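Local coordinates for resiniferatoxin-binding, phosphotriesterase-related protein (Rhodobacter sphaeroides 2.4.1, PDB 3K2G) that binds two zinc ions in a TIM-barrel fold of the phosphotriesterase family and probably acts as a phosphoric diester hydrolase, at residues Ile299-Asp304 / Lys324-Arg329; Ala96-Arg101 / Gly318-Thr323; Thr31-His36 / Arg349-Ala354. All blocks are in the same frame, centred on the assembly; numbering follows the deposited sequence.

Contact 1: Ile299-Asp304 / Lys324-Arg329. With ZN (zinc ion), chain I.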
ATOM      1  N   ILE B 299     -14.599 -19.153  -0.545  1.00 14.02           N
ATOM      2  CA  ILE B 299     -14.408 -18.703   0.830  1.00 13.26           C
ATOM      3  C   ILE B 299     -15.243 -19.429   1.883  1.00 13.48           C
ATOM      4  O   ILE B 299     -16.466 -19.525   1.761  1.00 13.04           O
ATOM      5  CB  ILE B 299     -14.683 -17.188   0.943  1.00 14.46           C
ATOM      6  CG1 ILE B 299     -13.785 -16.434  -0.047  1.00 14.13           C
ATOM      7  CG2 ILE B 299     -14.423 -16.717   2.374  1.00 12.80           C
ATOM      8  CD1 ILE B 299     -14.015 -14.941  -0.082  1.00 14.60           C
ATOM      9  N   LEU B 300     -14.565 -19.925   2.921  1.00 12.34           N
ATOM     10  CA  LEU B 300     -15.208 -20.636   4.026  1.00 13.03           C
ATOM     11  C   LEU B 300     -14.889 -19.924   5.345  1.00 11.99           C
ATOM     12  O   LEU B 300     -13.801 -19.369   5.503  1.00 11.49           O
ATOM     13  CB  LEU B 300     -14.715 -22.084   4.099  1.00 12.30           C
ATOM     14  CG  LEU B 300     -14.999 -22.961   2.874  1.00 11.45           C
ATOM     15  CD1 LEU B 300     -14.420 -24.347   3.087  1.00  6.91           C
ATOM     16  CD2 LEU B 300     -16.505 -23.043   2.641  1.00  8.95           C
ATOM     17  N   LEU B 301     -15.835 -19.968   6.283  1.00 13.00           N
ATOM     18  CA  LEU B 301     -15.697 -19.301   7.582  1.00 13.05           C
ATOM     19  C   LEU B 301     -16.000 -20.213   8.770  1.00 11.06           C
ATOM     20  O   LEU B 301     -16.945 -20.986   8.727  1.00 12.29           O
ATOM     21  CB  LEU B 301     -16.666 -18.125   7.659  1.00 13.34           C
ATOM     22  CG  LEU B 301     -16.720 -17.084   6.541  1.00 16.39           C
ATOM     23  CD1 LEU B 301     -17.922 -16.165   6.773  1.00 15.97           C
ATOM     24  CD2 LEU B 301     -15.436 -16.292   6.502  1.00 14.67           C
ATOM     25  N   SER B 302     -15.215 -20.103   9.837  1.00 11.14           N
ATOM     26  CA  SER B 302     -15.455 -20.903  11.041  1.00 12.41           C
ATOM     27  C   SER B 302     -14.616 -20.331  12.193  1.00 11.59           C
ATOM     28  O   SER B 302     -13.893 -19.353  11.987  1.00 11.46           O
ATOM     29  CB  SER B 302     -15.111 -22.374  10.780  1.00 14.66           C
ATOM     30  OG  SER B 302     -16.161 -23.227  11.218  1.00 12.55           O
ATOM     31  N   HIS B 303     -14.714 -20.915  13.393  1.00 12.00           N
ATOM     32  CA  HIS B 303     -13.945 -20.419  14.546  1.00 12.22           C
ATOM     33  C   HIS B 303     -12.746 -21.280  14.938  1.00 12.22           C
ATOM     34  O   HIS B 303     -11.811 -20.800  15.589  1.00 11.54           O
ATOM     35  CB  HIS B 303     -14.793 -20.321  15.827  1.00 13.57           C
ATOM     36  CG  HIS B 303     -16.187 -19.813  15.632  1.00 14.51           C
ATOM     37  ND1 HIS B 303     -17.193 -20.585  15.090  1.00 13.08           N
ATOM     38  CD2 HIS B 303     -16.766 -18.645  16.000  1.00 14.36           C
ATOM     39  CE1 HIS B 303     -18.332 -19.918  15.136  1.00 14.26           C
ATOM     40  NE2 HIS B 303     -18.102 -18.737  15.684  1.00 12.73           N
ATOM     41  N   ASP B 304     -12.778 -22.553  14.569  1.00 11.65           N
ATOM     42  CA  ASP B 304     -11.726 -23.483  14.958  1.00 14.14           C
ATOM     43  C   ASP B 304     -11.625 -23.530  16.488  1.00 13.80           C
ATOM     44  O   ASP B 304     -10.536 -23.453  17.065  1.00 14.12           O
ATOM     45  CB  ASP B 304     -10.361 -23.108  14.370  1.00 13.83           C
ATOM     46  CG  ASP B 304      -9.319 -24.194  14.605  1.00 16.53           C
ATOM     47  OD1 ASP B 304      -9.727 -25.360  14.785  1.00 16.29           O
ATOM     48  OD2 ASP B 304      -8.103 -23.903  14.597  1.00 15.65           O
ATOM     49  N   LYS B 324     -23.629 -14.689  14.591  1.00 20.96           N
ATOM     50  CA  LYS B 324     -24.196 -13.544  15.287  1.00 22.32           C
ATOM     51  C   LYS B 324     -23.396 -12.251  15.189  1.00 20.90           C
ATOM     52  O   LYS B 324     -23.968 -11.159  15.158  1.00 19.97           O
ATOM     53  CB  LYS B 324     -24.395 -13.903  16.763  1.00 25.32           C
ATOM     54  CG  LYS B 324     -25.311 -12.953  17.525  1.00 31.60           C
ATOM     55  CD  LYS B 324     -25.175 -13.130  19.035  1.00 35.12           C
ATOM     56  CE  LYS B 324     -25.396 -14.567  19.473  1.00 36.19           C
ATOM     57  NZ  LYS B 324     -25.245 -14.681  20.950  1.00 40.20           N
ATOM     58  N   HIS B 325     -22.078 -12.360  15.115  1.00 21.06           N
ATOM     59  CA  HIS B 325     -21.265 -11.159  15.087  1.00 19.96           C
ATOM     60  C   HIS B 325     -20.420 -10.906  13.846  1.00 19.62           C
ATOM     61  O   HIS B 325     -20.327  -9.767  13.396  1.00 20.89           O
ATOM     62  CB  HIS B 325     -20.402 -11.136  16.350  1.00 19.99           C
ATOM     63  CG  HIS B 325     -21.203 -11.132  17.618  1.00 20.03           C
ATOM     64  ND1 HIS B 325     -21.887 -10.021  18.063  1.00 21.75           N
ATOM     65  CD2 HIS B 325     -21.456 -12.111  18.518  1.00 22.07           C
ATOM     66  CE1 HIS B 325     -22.523 -10.314  19.183  1.00 21.27           C
ATOM     67  NE2 HIS B 325     -22.278 -11.576  19.480  1.00 21.76           N
ATOM     68  N   PHE B 326     -19.819 -11.941  13.273  1.00 18.28           N
ATOM     69  CA  PHE B 326     -18.998 -11.712  12.096  1.00 18.95           C
ATOM     70  C   PHE B 326     -19.809 -11.389  10.838  1.00 18.82           C
ATOM     71  O   PHE B 326     -19.434 -10.492  10.083  1.00 18.02           O
ATOM     72  CB  PHE B 326     -18.059 -12.897  11.832  1.00 18.57           C
ATOM     73  CG  PHE B 326     -16.991 -12.601  10.806  1.00 19.53           C
ATOM     74  CD1 PHE B 326     -16.072 -11.571  11.009  1.00 18.13           C
ATOM     75  CD2 PHE B 326     -16.909 -13.343   9.630  1.00 17.36           C
ATOM     76  CE1 PHE B 326     -15.091 -11.286  10.047  1.00 19.82           C
ATOM     77  CE2 PHE B 326     -15.940 -13.067   8.670  1.00 18.26           C
ATOM     78  CZ  PHE B 326     -15.028 -12.038   8.876  1.00 17.05           C
ATOM     79  N   LEU B 327     -20.912 -12.094  10.605  1.00 18.83           N
ATOM     80  CA  LEU B 327     -21.714 -11.814   9.414  1.00 21.24           C
ATOM     81  C   LEU B 327     -22.076 -10.323   9.393  1.00 21.43           C
ATOM     82  O   LEU B 327     -21.897  -9.650   8.378  1.00 21.94           O
ATOM     83  CB  LEU B 327     -22.961 -12.712   9.373  1.00 21.34           C
ATOM     84  CG  LEU B 327     -22.657 -14.225   9.338  1.00 23.52           C
ATOM     85  CD1 LEU B 327     -23.942 -15.012   9.100  1.00 23.63           C
ATOM     86  CD2 LEU B 327     -21.644 -14.547   8.244  1.00 23.30           C
ATOM     87  N   PRO B 328     -22.570  -9.780  10.521  1.00 22.90           N
ATOM     88  CA  PRO B 328     -22.915  -8.353  10.552  1.00 23.41           C
ATOM     89  C   PRO B 328     -21.692  -7.471  10.227  1.00 24.46           C
ATOM     90  O   PRO B 328     -21.828  -6.415   9.610  1.00 25.26           O
ATOM     91  CB  PRO B 328     -23.415  -8.156  11.981  1.00 25.12           C
ATOM     92  CG  PRO B 328     -24.044  -9.487  12.296  1.00 23.12           C
ATOM     93  CD  PRO B 328     -23.032 -10.461  11.745  1.00 23.00           C
ATOM     94  N   ARG B 329     -20.504  -7.909  10.640  1.00 23.32           N
ATOM     95  CA  ARG B 329     -19.270  -7.166  10.369  1.00 22.30           C
ATOM     96  C   ARG B 329     -18.998  -7.179   8.859  1.00 22.45           C
ATOM     97  O   ARG B 329     -18.615  -6.164   8.283  1.00 19.61           O
ATOM     98  CB  ARG B 329     -18.088  -7.802  11.115  1.00 22.34           C
ATOM     99  CG  ARG B 329     -16.752  -7.074  10.956  1.00 22.23           C
ATOM    100  CD  ARG B 329     -15.619  -7.842  11.638  1.00 23.44           C
ATOM    101  NE  ARG B 329     -15.777  -7.899  13.092  1.00 20.83           N
ATOM    102  CZ  ARG B 329     -15.504  -6.893  13.921  1.00 23.57           C
ATOM    103  NH1 ARG B 329     -15.050  -5.736  13.451  1.00 19.89           N
ATOM    104  NH2 ARG B 329     -15.689  -7.038  15.229  1.00 21.71           N
TER
HETATM  105 ZN    ZN I 400      -8.735 -27.250  13.880  1.00 22.19          ZN
HETATM  106  O   HOH W   1      -6.893 -26.575  13.936  1.00 19.45           O
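Leu301 meets Phe326 and Leu327 with its two methyl groups, and these three residues account for the 99 Å² buried between 299-304 and 324-329. Both leucine methyls converge on Phe326 CE2, CD2 at 3.9 Å and CD1 at 4.1 Å, obliquely to the ring. The two side chains lie nearly perpendicular to one another. CD1 also reaches Leu327, whose CD2 stands 4.3 Å away at the looser margin of the patch. Phe326 has its CG anti to the backbone N (chi1 -168°), which sends the ring out from the helix toward the strand. No hydrogen bond crosses between the segments, and the nearest CA atoms, those of Leu301 and Phe326, are 9.4 Å apart; the interface is therefore apolar side-chain packing. This is the strand-to-helix layer of a TIM barrel: Leu301 faces outward into the helical shell, where Ile287 and Met344 from the flanking helices also touch it. Past the strand's C-terminal end the chain enters the metal site, as in other phosphotriesterase-family barrels. Asp304 OD1 binds the zinc ion at 2.3 Å. OD2 of the same carboxylate accepts a hydrogen bond of 3.0 Å from the water that is itself a ligand of the metal. One oxygen thus holds the ion, and the other is placed to orient its water. On the outer side of the helix, Lys324 forms a salt bridge with Glu68 of the second subunit.

Contact 2: Ala96-Arg101 / Gly318-Thr323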
ATOM      1  N   ALA B  96     -27.197 -23.634  17.064  1.00 22.50           N
ATOM      2  CA  ALA B  96     -28.495 -24.062  16.558  1.00 24.67           C
ATOM      3  C   ALA B  96     -29.522 -22.975  16.870  1.00 25.52           C
ATOM      4  O   ALA B  96     -30.429 -22.714  16.079  1.00 24.51           O
ATOM      5  CB  ALA B  96     -28.903 -25.375  17.215  1.00 24.89           C
ATOM      6  N   ALA B  97     -29.358 -22.331  18.021  1.00 25.04           N
ATOM      7  CA  ALA B  97     -30.272 -21.279  18.440  1.00 25.68           C
ATOM      8  C   ALA B  97     -30.342 -20.120  17.448  1.00 25.49           C
ATOM      9  O   ALA B  97     -31.351 -19.422  17.386  1.00 24.89           O
ATOM     10  CB  ALA B  97     -29.874 -20.764  19.822  1.00 25.38           C
ATOM     11  N   VAL B  98     -29.272 -19.907  16.683  1.00 24.99           N
ATOM     12  CA  VAL B  98     -29.246 -18.827  15.701  1.00 24.76           C
ATOM     13  C   VAL B  98     -29.353 -19.333  14.258  1.00 25.55           C
ATOM     14  O   VAL B  98     -28.925 -18.654  13.323  1.00 23.75           O
ATOM     15  CB  VAL B  98     -27.962 -17.958  15.834  1.00 25.99           C
ATOM     16  CG1 VAL B  98     -27.959 -17.232  17.176  1.00 25.92           C
ATOM     17  CG2 VAL B  98     -26.719 -18.824  15.692  1.00 24.34           C
ATOM     18  N   GLY B  99     -29.922 -20.524  14.080  1.00 25.81           N
ATOM     19  CA  GLY B  99     -30.089 -21.068  12.742  1.00 24.70           C
ATOM     20  C   GLY B  99     -29.080 -22.104  12.276  1.00 24.71           C
ATOM     21  O   GLY B  99     -29.197 -22.621  11.164  1.00 23.23           O
ATOM     22  N   GLY B 100     -28.088 -22.409  13.103  1.00 22.23           N
ATOM     23  CA  GLY B 100     -27.097 -23.399  12.715  1.00 21.85           C
ATOM     24  C   GLY B 100     -27.727 -24.761  12.491  1.00 22.44           C
ATOM     25  O   GLY B 100     -28.584 -25.187  13.261  1.00 21.53           O
ATOM     26  N   ARG B 101     -27.307 -25.455  11.441  1.00 22.95           N
ATOM     27  CA  ARG B 101     -27.864 -26.767  11.142  1.00 23.48           C
ATOM     28  C   ARG B 101     -26.794 -27.846  11.159  1.00 21.28           C
ATOM     29  O   ARG B 101     -27.045 -28.967  11.593  1.00 20.52           O
ATOM     30  CB  ARG B 101     -28.534 -26.740   9.769  1.00 28.16           C
ATOM     31  CG  ARG B 101     -29.372 -25.492   9.550  1.00 34.61           C
ATOM     32  CD  ARG B 101     -29.781 -25.310   8.095  1.00 39.47           C
ATOM     33  NE  ARG B 101     -29.925 -23.895   7.750  1.00 40.21           N
ATOM     34  CZ  ARG B 101     -30.274 -23.445   6.548  1.00 42.56           C
ATOM     35  NH1 ARG B 101     -30.521 -24.299   5.562  1.00 44.85           N
ATOM     36  NH2 ARG B 101     -30.363 -22.140   6.326  1.00 43.91           N
ATOM     37  N   GLY B 318     -17.484 -18.909  21.636  1.00 16.83           N
ATOM     38  CA  GLY B 318     -18.382 -20.027  21.385  1.00 17.56           C
ATOM     39  C   GLY B 318     -18.516 -20.389  19.916  1.00 18.64           C
ATOM     40  O   GLY B 318     -17.662 -20.028  19.102  1.00 18.81           O
ATOM     41  N   TYR B 319     -19.598 -21.091  19.576  1.00 18.94           N
ATOM     42  CA  TYR B 319     -19.860 -21.541  18.205  1.00 17.86           C
ATOM     43  C   TYR B 319     -20.874 -20.688  17.447  1.00 18.42           C
ATOM     44  O   TYR B 319     -21.141 -20.959  16.279  1.00 17.04           O
ATOM     45  CB  TYR B 319     -20.380 -22.987  18.199  1.00 16.79           C
ATOM     46  CG  TYR B 319     -19.457 -24.010  18.811  1.00 16.16           C
ATOM     47  CD1 TYR B 319     -18.268 -24.376  18.183  1.00 15.80           C
ATOM     48  CD2 TYR B 319     -19.761 -24.597  20.043  1.00 16.76           C
ATOM     49  CE1 TYR B 319     -17.398 -25.304  18.769  1.00 14.89           C
ATOM     50  CE2 TYR B 319     -18.899 -25.518  20.636  1.00 14.62           C
ATOM     51  CZ  TYR B 319     -17.722 -25.865  19.997  1.00 15.48           C
ATOM     52  OH  TYR B 319     -16.871 -26.768  20.588  1.00 11.57           O
ATOM     53  N   ALA B 320     -21.446 -19.675  18.091  1.00 16.69           N
ATOM     54  CA  ALA B 320     -22.436 -18.834  17.416  1.00 18.03           C
ATOM     55  C   ALA B 320     -21.910 -17.444  17.071  1.00 16.90           C
ATOM     56  O   ALA B 320     -22.660 -16.584  16.610  1.00 15.96           O
ATOM     57  CB  ALA B 320     -23.690 -18.710  18.279  1.00 18.59           C
ATOM     58  N   PHE B 321     -20.616 -17.236  17.281  1.00 15.45           N
ATOM     59  CA  PHE B 321     -19.987 -15.946  17.029  1.00 15.27           C
ATOM     60  C   PHE B 321     -19.956 -15.553  15.548  1.00 13.77           C
ATOM     61  O   PHE B 321     -20.316 -14.437  15.187  1.00 13.22           O
ATOM     62  CB  PHE B 321     -18.567 -15.958  17.603  1.00 17.21           C
ATOM     63  CG  PHE B 321     -17.879 -14.628  17.542  1.00 20.46           C
ATOM     64  CD1 PHE B 321     -18.182 -13.630  18.464  1.00 19.06           C
ATOM     65  CD2 PHE B 321     -16.935 -14.367  16.553  1.00 19.48           C
ATOM     66  CE1 PHE B 321     -17.555 -12.389  18.403  1.00 18.56           C
ATOM     67  CE2 PHE B 321     -16.304 -13.131  16.480  1.00 20.44           C
ATOM     68  CZ  PHE B 321     -16.614 -12.140  17.411  1.00 18.55           C
ATOM     69  N   VAL B 322     -19.518 -16.464  14.687  1.00 15.06           N
ATOM     70  CA  VAL B 322     -19.459 -16.158  13.264  1.00 14.44           C
ATOM     71  C   VAL B 322     -20.818 -15.682  12.765  1.00 14.24           C
ATOM     72  O   VAL B 322     -20.922 -14.641  12.115  1.00 13.61           O
ATOM     73  CB  VAL B 322     -19.008 -17.389  12.451  1.00 14.00           C
ATOM     74  CG1 VAL B 322     -19.295 -17.183  10.965  1.00 14.61           C
ATOM     75  CG2 VAL B 322     -17.518 -17.612  12.655  1.00 15.41           C
ATOM     76  N   THR B 323     -21.856 -16.440  13.105  1.00 15.86           N
ATOM     77  CA  THR B 323     -23.222 -16.132  12.690  1.00 17.12           C
ATOM     78  C   THR B 323     -23.813 -14.865  13.289  1.00 19.39           C
ATOM     79  O   THR B 323     -24.430 -14.066  12.586  1.00 19.79           O
ATOM     80  CB  THR B 323     -24.188 -17.278  13.054  1.00 17.66           C
ATOM     81  OG1 THR B 323     -23.729 -18.499  12.467  1.00 16.32           O
ATOM     82  CG2 THR B 323     -25.583 -16.973  12.538  1.00 18.70           C
TER
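Val98 packs its CG2 methyl against both Ala320 and Thr323. The methyl is 4.0 Å from Ala320 CB and 3.8 Å from Thr323 CG2, and the valine and threonine side chains run alongside one another, pointing opposite ways. Thr323 CG2 also lies 3.8 Å from Val98 O, so this methyl touches backbone as well as side chain. Thr323 CG2 is put there by chi1 of -56°, which sets it anti to the backbone N, with OG1 beside that N. One shell out, each partner is set by a helix end. Helix 85-97 finishes in a Schellman motif: Gly99, the C-prime residue, has positive phi (100°), its N is bonded to Ala96 O at 3.0 Å, and Gly100 N pairs with Phe95 O. Val98 sits within this turn. On the other segment, Ala320 occupies the N-cap position of helix 321-332, and Thr323 lies in its first turn. Phe95 also touches Thr323 and Tyr319, so helix 85-97 packs on the other segment through more than its end. The contact thus joins the end of one outer helix of the barrel to the start of another. With no hydrogen bond across it and 127 Å² buried, it is consistent with van der Waals packing of methyls, water being only partly excluded.

Contact 3: Thr31-His36 / Arg349-Ala354. With ZN (zinc ion), chain I.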
ATOM      1  N   THR B  31     -23.857 -23.796   7.943  1.00 19.52           N
ATOM      2  CA  THR B  31     -22.808 -24.650   8.485  1.00 17.89           C
ATOM      3  C   THR B  31     -21.485 -24.021   8.910  1.00 17.56           C
ATOM      4  O   THR B  31     -21.042 -23.024   8.345  1.00 16.37           O
ATOM      5  CB  THR B  31     -22.471 -25.746   7.437  1.00 18.53           C
ATOM      6  OG1 THR B  31     -23.660 -26.475   7.109  1.00 18.04           O
ATOM      7  CG2 THR B  31     -21.398 -26.697   7.951  1.00 18.36           C
ATOM      8  N   LEU B  32     -20.860 -24.641   9.913  1.00 15.37           N
ATOM      9  CA  LEU B  32     -19.546 -24.239  10.391  1.00 13.09           C
ATOM     10  C   LEU B  32     -18.637 -25.359   9.878  1.00 12.88           C
ATOM     11  O   LEU B  32     -18.719 -26.502  10.333  1.00 10.33           O
ATOM     12  CB  LEU B  32     -19.503 -24.175  11.927  1.00 11.96           C
ATOM     13  CG  LEU B  32     -20.182 -22.994  12.624  1.00 12.49           C
ATOM     14  CD1 LEU B  32     -20.116 -23.182  14.143  1.00 13.49           C
ATOM     15  CD2 LEU B  32     -19.481 -21.704  12.227  1.00 11.84           C
HETATM   16  N   MSE B  33     -17.789 -25.019   8.911  1.00 13.38           N
HETATM   17  CA  MSE B  33     -16.882 -25.968   8.281  1.00 12.98           C
HETATM   18  C   MSE B  33     -15.712 -26.482   9.109  1.00 12.64           C
HETATM   19  O   MSE B  33     -15.089 -27.482   8.746  1.00 11.69           O
HETATM   20  CB  MSE B  33     -16.309 -25.357   7.000  1.00 14.54           C
HETATM   21  CG  MSE B  33     -17.272 -25.339   5.815  1.00 15.41           C
HETATM   22 SE   MSE B  33     -17.840 -27.055   5.242  1.00 24.60          SE
HETATM   23  CE  MSE B  33     -16.099 -27.856   5.047  1.00 11.54           C
ATOM     24  N   HIS B  34     -15.405 -25.823  10.216  1.00 12.72           N
ATOM     25  CA  HIS B  34     -14.254 -26.262  10.983  1.00 13.02           C
ATOM     26  C   HIS B  34     -14.352 -25.952  12.470  1.00 12.65           C
ATOM     27  O   HIS B  34     -14.019 -24.850  12.911  1.00 13.35           O
ATOM     28  CB  HIS B  34     -13.007 -25.614  10.371  1.00 13.76           C
ATOM     29  CG  HIS B  34     -11.716 -26.144  10.901  1.00 15.35           C
ATOM     30  ND1 HIS B  34     -10.712 -26.600  10.076  1.00 14.77           N
ATOM     31  CD2 HIS B  34     -11.242 -26.248  12.165  1.00 15.31           C
ATOM     32  CE1 HIS B  34      -9.673 -26.961  10.808  1.00 17.88           C
ATOM     33  NE2 HIS B  34      -9.968 -26.755  12.078  1.00 15.56           N
ATOM     34  N   GLU B  35     -14.794 -26.940  13.236  1.00 12.17           N
ATOM     35  CA  GLU B  35     -14.936 -26.787  14.683  1.00 13.64           C
ATOM     36  C   GLU B  35     -14.574 -28.087  15.386  1.00 15.75           C
ATOM     37  O   GLU B  35     -14.771 -29.174  14.838  1.00 17.30           O
ATOM     38  CB  GLU B  35     -16.382 -26.450  15.054  1.00 11.75           C
ATOM     39  CG  GLU B  35     -16.988 -25.260  14.339  1.00 14.78           C
ATOM     40  CD  GLU B  35     -16.308 -23.946  14.688  1.00 15.30           C
ATOM     41  OE1 GLU B  35     -15.778 -23.822  15.812  1.00 15.40           O
ATOM     42  OE2 GLU B  35     -16.319 -23.030  13.835  1.00 15.70           O
ATOM     43  N   HIS B  36     -14.037 -27.980  16.597  1.00 17.36           N
ATOM     44  CA  HIS B  36     -13.714 -29.169  17.368  1.00 18.53           C
ATOM     45  C   HIS B  36     -14.719 -29.183  18.505  1.00 20.16           C
ATOM     46  O   HIS B  36     -14.854 -28.193  19.228  1.00 17.32           O
ATOM     47  CB  HIS B  36     -12.290 -29.090  17.906  1.00 18.51           C
ATOM     48  CG  HIS B  36     -11.253 -29.050  16.832  1.00 19.25           C
ATOM     49  ND1 HIS B  36     -10.822 -30.179  16.173  1.00 16.92           N
ATOM     50  CD2 HIS B  36     -10.610 -28.007  16.257  1.00 17.43           C
ATOM     51  CE1 HIS B  36      -9.959 -29.835  15.235  1.00 19.64           C
ATOM     52  NE2 HIS B  36      -9.815 -28.523  15.265  1.00 17.69           N
ATOM     53  N   ARG B 349     -21.877 -26.347   1.062  1.00 16.60           N
ATOM     54  CA  ARG B 349     -22.481 -27.377   0.217  1.00 17.12           C
ATOM     55  C   ARG B 349     -21.543 -27.661  -0.960  1.00 17.63           C
ATOM     56  O   ARG B 349     -21.338 -28.818  -1.340  1.00 18.10           O
ATOM     57  CB  ARG B 349     -23.847 -26.915  -0.300  1.00 17.22           C
ATOM     58  CG  ARG B 349     -24.665 -28.010  -0.984  1.00 18.68           C
ATOM     59  CD  ARG B 349     -25.997 -27.480  -1.475  1.00 20.75           C
ATOM     60  NE  ARG B 349     -26.794 -28.512  -2.137  1.00 22.29           N
ATOM     61  CZ  ARG B 349     -27.967 -28.288  -2.726  1.00 25.51           C
ATOM     62  NH1 ARG B 349     -28.485 -27.067  -2.740  1.00 23.13           N
ATOM     63  NH2 ARG B 349     -28.621 -29.285  -3.306  1.00 25.20           N
ATOM     64  N   ARG B 350     -20.970 -26.602  -1.530  1.00 17.55           N
ATOM     65  CA  ARG B 350     -20.043 -26.752  -2.652  1.00 17.16           C
ATOM     66  C   ARG B 350     -18.867 -27.647  -2.273  1.00 16.62           C
ATOM     67  O   ARG B 350     -18.332 -28.367  -3.109  1.00 14.03           O
ATOM     68  CB  ARG B 350     -19.506 -25.388  -3.105  1.00 17.55           C
ATOM     69  CG  ARG B 350     -20.514 -24.526  -3.848  1.00 20.24           C
ATOM     70  CD  ARG B 350     -19.870 -23.235  -4.333  1.00 21.14           C
ATOM     71  NE  ARG B 350     -20.681 -22.573  -5.352  1.00 21.37           N
ATOM     72  CZ  ARG B 350     -21.319 -21.419  -5.179  1.00 24.91           C
ATOM     73  NH1 ARG B 350     -21.246 -20.783  -4.016  1.00 20.46           N
ATOM     74  NH2 ARG B 350     -22.027 -20.897  -6.177  1.00 25.41           N
ATOM     75  N   VAL B 351     -18.448 -27.586  -1.015  1.00 15.96           N
ATOM     76  CA  VAL B 351     -17.336 -28.413  -0.578  1.00 14.60           C
ATOM     77  C   VAL B 351     -17.651 -29.896  -0.765  1.00 15.77           C
ATOM     78  O   VAL B 351     -16.803 -30.674  -1.208  1.00 12.98           O
ATOM     79  CB  VAL B 351     -17.006 -28.173   0.918  1.00 16.97           C
ATOM     80  CG1 VAL B 351     -15.933 -29.161   1.383  1.00 14.55           C
ATOM     81  CG2 VAL B 351     -16.538 -26.732   1.117  1.00 16.30           C
ATOM     82  N   PHE B 352     -18.885 -30.267  -0.438  1.00 14.24           N
ATOM     83  CA  PHE B 352     -19.333 -31.651  -0.505  1.00 16.98           C
ATOM     84  C   PHE B 352     -20.068 -32.045  -1.780  1.00 16.71           C
ATOM     85  O   PHE B 352     -20.272 -33.230  -2.030  1.00 15.98           O
ATOM     86  CB  PHE B 352     -20.263 -31.932   0.672  1.00 17.34           C
ATOM     87  CG  PHE B 352     -19.608 -31.791   2.011  1.00 17.26           C
ATOM     88  CD1 PHE B 352     -18.882 -32.848   2.553  1.00 17.20           C
ATOM     89  CD2 PHE B 352     -19.742 -30.618   2.747  1.00 17.42           C
ATOM     90  CE1 PHE B 352     -18.296 -32.741   3.811  1.00 18.04           C
ATOM     91  CE2 PHE B 352     -19.158 -30.497   4.010  1.00 18.97           C
ATOM     92  CZ  PHE B 352     -18.434 -31.564   4.546  1.00 17.30           C
ATOM     93  N   ASP B 353     -20.459 -31.061  -2.579  1.00 17.77           N
ATOM     94  CA  ASP B 353     -21.236 -31.339  -3.781  1.00 18.94           C
ATOM     95  C   ASP B 353     -20.698 -30.659  -5.031  1.00 20.30           C
ATOM     96  O   ASP B 353     -20.833 -29.448  -5.191  1.00 19.75           O
ATOM     97  CB  ASP B 353     -22.676 -30.887  -3.543  1.00 19.74           C
ATOM     98  CG  ASP B 353     -23.644 -31.467  -4.544  1.00 21.49           C
ATOM     99  OD1 ASP B 353     -23.287 -31.544  -5.738  1.00 22.01           O
ATOM    100  OD2 ASP B 353     -24.764 -31.834  -4.131  1.00 20.04           O
ATOM    101  N   ALA B 354     -20.107 -31.442  -5.929  1.00 20.67           N
ATOM    102  CA  ALA B 354     -19.557 -30.889  -7.158  1.00 21.31           C
ATOM    103  C   ALA B 354     -20.626 -30.415  -8.146  1.00 23.91           C
ATOM    104  O   ALA B 354     -20.312 -29.705  -9.096  1.00 23.44           O
ATOM    105  CB  ALA B 354     -18.652 -31.916  -7.832  1.00 22.43           C
TER
HETATM  106 ZN    ZN I 400      -8.735 -27.250  13.880  1.00 22.19          ZN
HETATM  107  O   HOH W   1      -6.893 -26.575  13.936  1.00 19.45           O
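A selenium atom meets an aromatic ring here: Met33 is selenomethionine, and its SE lies 3.9 Å from Phe352 CE2 in a Met-aromatic contact. SE is 5.2 Å from the ring centroid and 69° off the ring normal, an oblique approach well away from the ring axis. The chain is bent at both chi2 (-62°) and chi3 (-52°), and this doubling back brings the terminal CE round to Val351. There the two side chains meet tip to tip, with CE 3.9 Å from Val351 CG1 and 4.1 Å from Val351 CG2, so the methyl rests against both branches of the valine. All three residues are buried, and no hydrogen bond links the segments. In the TIM barrel this places the last turn of helix 337-352 against the chain just beyond strand 31-32, with Val104 and Glu260 of other barrel strands also touching Met33. The residues following Met33 turn to the metal: His34 NE2 and His36 NE2 each bind the zinc ion at 2.2 Å, the His-X-His motif of the phosphotriesterase family. Asp304, a water and Glu177 complete the site, and Glu177 is shared with the second zinc ion. Thr107 hydrogen-bonds His36 ND1, a second-shell contact that should fix the rotation of the imidazole. Between the two ligands, Glu35 OE2 receives bonds from Ser302 OG and the backbone N of His303.

In the fold
From the N terminus, segment 31-36 comes first and pairs with 349-354 near the end of the chain; contact 3 therefore closes a loop of 312 residues, inside which both other contacts nest. Segment 96-101 next opens contact 2, closed by 318-323 after 216 residues. Contact 1 starts within that span at 299-304 and closes a short loop of 19 residues at 324-329, so contacts 1 and 2 cross. They share helix 321-332, and His303 NE2 probably bonds to Val322 N. Contacts 1 and 3 supply ligands to one zinc ion. They tie the regions of strands 299-301 and 31-32 to helices 321-332 and 337-352, whereas contact 2 joins two helix ends.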